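Local coordinates for flavodoxin, WrbA-like protein (Agrobacterium tumefaciens, PDB 3D7N), which probably binds FMN and transfers electrons, as a WrbA-like flavodoxin with likely NAD(P)H:quinone oxidoreductase activity, at residues S7-V12 and A55-F60; G123-L128 and R174-R179. All coordinates share one frame; numbering follows the deposited sequence.

In the fold
Both contacts belong to one open, twisted sheet. Contact 1 joins strands 9-13 and 57-65 within it, while contact 2 lies toward an end of the chain's own sheet, where strand 124-126 meets helix 167-186. Strand 93-100 lies between strands 57-65 and 124-126 and pairs with both. The centres of the two contacts are about 10 Å apart, and their nearest atoms about 4 Å, without touching. Contact 1 is complete in sequence before contact 2 begins. Helix 167-186 serves both, covering A57 and I59 as well as V126, so the C-terminal helix spans the sheet from its interior to the strand through which a second subunit extends it.

Contact 1: S7-V12 and A55-F60; sequences SNTVVV and ADAIIF
T9 and I59 meet through methyl groups, T9 CG2 lying 3.7 Å from I59 CD1 as the two side chains pass at a slant. I59 has CG1 anti to its carbonyl carbon (chi1 -51°), and the chain then runs straight on to CD1 (chi2 180°). T9 turns its other branch, OG1, to A57 CB, and A57 is small enough to sit under both branches. T9, A57, V11 and I59 share one face, which helices 19-31 and 167-186 cover.

On the other face V12 and F60 lie side by side, pointing the same way. V12 CG1 comes to the ring edge, near its plane, 3.7 Å from F60 CD1, and also touches I58 CG2 at 3.9 Å. CG1 reaches them from between the backbone N and carbonyl carbon (chi1 61°). Helix 46-54 packs on V10, V12 and I58 here. Branching at CB suits these extended strands, whose alternate residues face opposite helix layers.

Between the faces, V10 N donates to A57 O at 2.9 Å, and V10 O accepts a nearly straight bond from I59 N. V12 N continues the pattern to I59 O. Just before strand 57-60, D56 points its side chain at the first segment: its OD2 takes the N-H of N8 on the anti side at 3.1 Å, while N8 O receives both D56 N and A57 N.

The chain leaves 9-13 through helix 19-31 to neighbouring strand 34-37 and returns through helix 46-54 to 57-65, placing 9-13 between the two, as in the flavodoxin-like three-layer alpha/beta sandwich.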
loop_
_atom_site.group_PDB
_atom_site.type_symbol
_atom_site.label_atom_id
_atom_site.label_comp_id
_atom_site.label_asym_id
_atom_site.label_seq_id
_atom_site.Cartn_x
_atom_site.Cartn_y
_atom_site.Cartn_z
ATOM N N SER A 7 25.225 19.713 -6.643
ATOM C CA SER A 7 24.169 18.869 -7.248
ATOM C C SER A 7 23.119 19.583 -8.093
ATOM O O SER A 7 22.757 20.726 -7.832
ATOM C CB SER A 7 23.445 18.059 -6.153
ATOM O OG SER A 7 22.507 18.850 -5.424
ATOM N N ASN A 8 22.640 18.865 -9.102
ATOM C CA ASN A 8 21.550 19.309 -9.947
ATOM C C ASN A 8 20.317 18.479 -9.598
ATOM O O ASN A 8 20.292 17.286 -9.789
ATOM C CB ASN A 8 21.928 19.177 -11.447
ATOM C CG ASN A 8 20.719 19.434 -12.399
ATOM O OD1 ASN A 8 19.920 20.381 -12.178
ATOM N ND2 ASN A 8 20.579 18.592 -13.455
ATOM N N THR A 9 19.325 19.140 -9.028
ATOM C CA THR A 9 18.053 18.559 -8.652
ATOM C C THR A 9 16.992 19.083 -9.594
ATOM O O THR A 9 16.995 20.237 -9.941
ATOM C CB THR A 9 17.706 18.901 -7.207
ATOM O OG1 THR A 9 18.785 18.464 -6.386
ATOM C CG2 THR A 9 16.368 18.182 -6.728
ATOM N N VAL A 10 16.101 18.213 -10.044
ATOM C CA VAL A 10 14.968 18.626 -10.851
ATOM C C VAL A 10 13.682 18.323 -10.114
ATOM O O VAL A 10 13.514 17.219 -9.591
ATOM C CB VAL A 10 14.975 17.884 -12.206
ATOM C CG1 VAL A 10 13.595 17.946 -12.876
ATOM C CG2 VAL A 10 16.080 18.457 -13.117
ATOM N N VAL A 11 12.785 19.299 -10.030
ATOM C CA VAL A 11 11.433 19.048 -9.545
ATOM C C VAL A 11 10.529 18.921 -10.789
ATOM O O VAL A 11 10.421 19.890 -11.607
ATOM C CB VAL A 11 10.951 20.154 -8.602
ATOM C CG1 VAL A 11 9.472 19.995 -8.325
ATOM C CG2 VAL A 11 11.782 20.159 -7.323
ATOM N N VAL A 12 9.938 17.723 -10.962
ATOM C CA VAL A 12 9.025 17.423 -12.085
ATOM C C VAL A 12 7.660 17.154 -11.454
ATOM O O VAL A 12 7.533 16.310 -10.552
ATOM C CB VAL A 12 9.519 16.212 -12.960
ATOM C CG1 VAL A 12 9.602 14.897 -12.128
ATOM C CG2 VAL A 12 8.647 16.043 -14.206
ATOM N N ALA A 55 19.807 14.990 -14.304
ATOM C CA ALA A 55 19.696 15.356 -12.865
ATOM C C ALA A 55 20.466 14.374 -11.990
ATOM O O ALA A 55 20.549 13.175 -12.333
ATOM C CB ALA A 55 18.238 15.438 -12.421
ATOM N N ASP A 56 21.062 14.894 -10.909
ATOM C CA ASP A 56 21.529 14.054 -9.789
ATOM C C ASP A 56 20.387 13.592 -8.835
ATOM O O ASP A 56 20.546 12.593 -8.138
ATOM C CB ASP A 56 22.581 14.779 -8.960
ATOM C CG ASP A 56 23.825 15.068 -9.738
ATOM O OD1 ASP A 56 24.398 14.130 -10.331
ATOM O OD2 ASP A 56 24.237 16.241 -9.723
ATOM N N ALA A 57 19.283 14.353 -8.804
ATOM C CA ALA A 57 18.122 14.083 -7.969
ATOM C C ALA A 57 16.874 14.490 -8.738
ATOM O O ALA A 57 16.896 15.487 -9.434
ATOM C CB ALA A 57 18.185 14.815 -6.644
ATOM N N ILE A 58 15.833 13.657 -8.631
ATOM C CA ILE A 58 14.506 13.857 -9.260
ATOM C C ILE A 58 13.494 13.796 -8.148
ATOM O O ILE A 58 13.441 12.814 -7.395
ATOM C CB ILE A 58 14.146 12.769 -10.318
ATOM C CG1 ILE A 58 15.199 12.751 -11.431
ATOM C CG2 ILE A 58 12.778 13.033 -10.908
ATOM C CD1 ILE A 58 15.104 11.548 -12.407
ATOM N N ILE A 59 12.750 14.883 -8.007
ATOM C CA ILE A 59 11.709 14.967 -7.012
ATOM C C ILE A 59 10.380 15.070 -7.755
ATOM O O ILE A 59 10.161 15.974 -8.524
ATOM C CB ILE A 59 11.891 16.161 -6.052
ATOM C CG1 ILE A 59 13.310 16.180 -5.464
ATOM C CG2 ILE A 59 10.830 16.122 -4.922
ATOM C CD1 ILE A 59 13.572 17.395 -4.463
ATOM N N PHE A 60 9.520 14.108 -7.495
ATOM C CA PHE A 60 8.222 13.981 -8.111
ATOM C C PHE A 60 7.132 14.738 -7.327
ATOM O O PHE A 60 6.981 14.554 -6.139
ATOM C CB PHE A 60 7.825 12.502 -8.079
ATOM C CG PHE A 60 8.708 11.563 -8.924
ATOM C CD1 PHE A 60 9.011 11.835 -10.215
ATOM C CD2 PHE A 60 9.151 10.364 -8.399
ATOM C CE1 PHE A 60 9.793 10.940 -10.965
ATOM C CE2 PHE A 60 9.880 9.472 -9.140
ATOM C CZ PHE A 60 10.206 9.756 -10.416
#

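Contact 2: G123-L128 and R174-R179; sequences GLWVSL and RLYGAR
Y176 and R179, one helical turn apart, reach from the helix to successive carbonyls of V126 and S127. The tyrosine leaves with CG anti to its backbone N (chi1 -177°), and its hydroxyl donates to V126 O at 2.6 Å, approaching that oxygen nearly head-on. Both V126 O and S127 O lie at the ring's edge, in its plane. L128 comes at the ring obliquely, with CD1 3.7 Å from Y176 CD1. Leucine suits this spot because its branched end turns back to the ring although its CB points away from the helix. A long, rigid phenol suits Y176, since it carries its polar atom from the helix to the strand while its carbons pack against apolar neighbours.

R179 is extended from CG to NE (chi3 162°), sliding past V126 in the opposite direction. V126 CG1 lies 3.9 Å from R179 NE and also touches the aliphatic CG. At the end of this arm NE donates to S127 O at 2.6 Å with an N-H...O angle of 158°, and the oxygen sits at the guanidinium edge, near its plane. The terminal nitrogens serve the second subunit: NH2 forms a salt bridge with D91 and NH1 a hydrogen bond with G122 O, both of that chain. S127 OG is hydrogen-bonded to G123 O of the second subunit.

The hydroxyl of Y176 also bonds G96 N, tying helix, strand 124-126 and strand 93-100 together. The D91 carboxylate of the second subunit would probably balance R179's charge, while the bonds fix the guanidinium plane and link helix-strand packing to the subunit interface.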
loop_
_atom_site.group_PDB
_atom_site.type_symbol
_atom_site.label_atom_id
_atom_site.label_comp_id
_atom_site.label_asym_id
_atom_site.label_seq_id
_atom_site.Cartn_x
_atom_site.Cartn_y
_atom_site.Cartn_z
ATOM N N GLY A 123 16.531 3.797 -8.007
ATOM C CA GLY A 123 17.008 4.995 -7.325
ATOM C C GLY A 123 17.061 4.860 -5.831
ATOM O O GLY A 123 16.657 3.843 -5.295
ATOM N N LEU A 124 17.555 5.897 -5.153
ATOM C CA LEU A 124 17.583 5.898 -3.705
ATOM C C LEU A 124 16.540 6.841 -3.198
ATOM O O LEU A 124 16.469 7.944 -3.681
ATOM C CB LEU A 124 18.891 6.426 -3.148
ATOM C CG LEU A 124 20.166 5.756 -3.515
ATOM C CD1 LEU A 124 21.067 6.323 -2.401
ATOM C CD2 LEU A 124 20.160 4.176 -3.617
ATOM N N TRP A 125 15.800 6.452 -2.176
ATOM C CA TRP A 125 14.698 7.264 -1.730
ATOM C C TRP A 125 15.042 8.024 -0.481
ATOM O O TRP A 125 15.542 7.469 0.495
ATOM C CB TRP A 125 13.440 6.420 -1.505
ATOM C CG TRP A 125 12.278 7.300 -1.128
ATOM C CD1 TRP A 125 11.896 7.655 0.137
ATOM C CD2 TRP A 125 11.422 8.004 -2.012
ATOM N NE1 TRP A 125 10.872 8.533 0.094
ATOM C CE2 TRP A 125 10.543 8.767 -1.216
ATOM C CE3 TRP A 125 11.312 8.076 -3.402
ATOM C CZ2 TRP A 125 9.532 9.548 -1.769
ATOM C CZ3 TRP A 125 10.377 8.906 -3.958
ATOM C CH2 TRP A 125 9.493 9.633 -3.153
ATOM N N VAL A 126 14.787 9.317 -0.526
ATOM C CA VAL A 126 15.054 10.237 0.583
ATOM C C VAL A 126 13.748 10.497 1.325
ATOM O O VAL A 126 12.815 11.041 0.772
ATOM C CB VAL A 126 15.600 11.593 0.075
ATOM C CG1 VAL A 126 15.856 12.536 1.256
ATOM C CG2 VAL A 126 16.885 11.414 -0.780
ATOM N N SER A 127 13.703 10.109 2.595
ATOM C CA SER A 127 12.559 10.283 3.447
ATOM C C SER A 127 12.568 11.699 4.062
ATOM O O SER A 127 13.579 12.416 4.001
ATOM C CB SER A 127 12.619 9.221 4.530
ATOM O OG SER A 127 13.643 9.543 5.473
ATOM N N LEU A 128 11.440 12.113 4.648
ATOM C CA LEU A 128 11.353 13.445 5.281
ATOM C C LEU A 128 12.292 13.456 6.484
ATOM O O LEU A 128 12.329 12.520 7.285
ATOM C CB LEU A 128 9.910 13.755 5.664
ATOM C CG LEU A 128 9.490 15.201 5.999
ATOM C CD1 LEU A 128 9.710 16.110 4.888
ATOM C CD2 LEU A 128 8.033 15.270 6.394
ATOM N N ARG A 174 10.162 22.979 1.841
ATOM C CA ARG A 174 11.445 23.610 1.463
ATOM C C ARG A 174 12.645 22.911 2.134
ATOM O O ARG A 174 13.670 22.665 1.516
ATOM C CB ARG A 174 11.405 25.098 1.851
ATOM C CG ARG A 174 12.664 25.857 1.519
ATOM C CD ARG A 174 12.765 27.152 2.287
ATOM N NE ARG A 174 13.026 26.905 3.700
ATOM C CZ ARG A 174 14.204 26.536 4.201
ATOM N NH1 ARG A 174 15.274 26.365 3.418
ATOM N NH2 ARG A 174 14.331 26.370 5.515
ATOM N N LEU A 175 12.503 22.611 3.417
ATOM C CA LEU A 175 13.493 21.843 4.173
ATOM C C LEU A 175 13.726 20.513 3.488
ATOM O O LEU A 175 14.863 20.095 3.333
ATOM C CB LEU A 175 13.011 21.585 5.617
ATOM C CG LEU A 175 13.298 22.491 6.807
ATOM C CD1 LEU A 175 14.480 23.458 6.561
ATOM C CD2 LEU A 175 12.066 23.208 7.290
ATOM N N TYR A 176 12.644 19.849 3.066
ATOM C CA TYR A 176 12.766 18.579 2.346
ATOM C C TYR A 176 13.585 18.697 1.048
ATOM O O TYR A 176 14.387 17.809 0.739
ATOM C CB TYR A 176 11.400 18.030 1.982
ATOM C CG TYR A 176 11.433 16.667 1.279
ATOM C CD1 TYR A 176 11.899 15.517 1.952
ATOM C CD2 TYR A 176 10.950 16.511 -0.029
ATOM C CE1 TYR A 176 11.922 14.282 1.358
ATOM C CE2 TYR A 176 10.947 15.259 -0.643
ATOM C CZ TYR A 176 11.428 14.128 0.068
ATOM O OH TYR A 176 11.431 12.857 -0.510
ATOM N N GLY A 177 13.360 19.761 0.282
ATOM C CA GLY A 177 14.078 19.966 -0.955
ATOM C C GLY A 177 15.564 20.188 -0.684
ATOM O O GLY A 177 16.419 19.692 -1.445
ATOM N N ALA A 178 15.871 20.927 0.391
ATOM C CA ALA A 178 17.270 21.094 0.831
ATOM C C ALA A 178 17.855 19.732 1.269
ATOM O O ALA A 178 19.021 19.437 1.029
ATOM C CB ALA A 178 17.375 22.168 1.957
ATOM N N ARG A 179 17.027 18.874 1.859
ATOM C CA ARG A 179 17.512 17.590 2.355
ATOM C C ARG A 179 17.805 16.627 1.196
ATOM O O ARG A 179 18.751 15.824 1.248
ATOM C CB ARG A 179 16.492 17.007 3.321
ATOM C CG ARG A 179 16.824 15.630 3.841
ATOM C CD ARG A 179 15.709 15.144 4.702
ATOM N NE ARG A 179 15.694 13.699 4.942
ATOM C CZ ARG A 179 16.472 13.057 5.815
ATOM N NH1 ARG A 179 16.314 11.756 6.020
ATOM N NH2 ARG A 179 17.397 13.694 6.494
#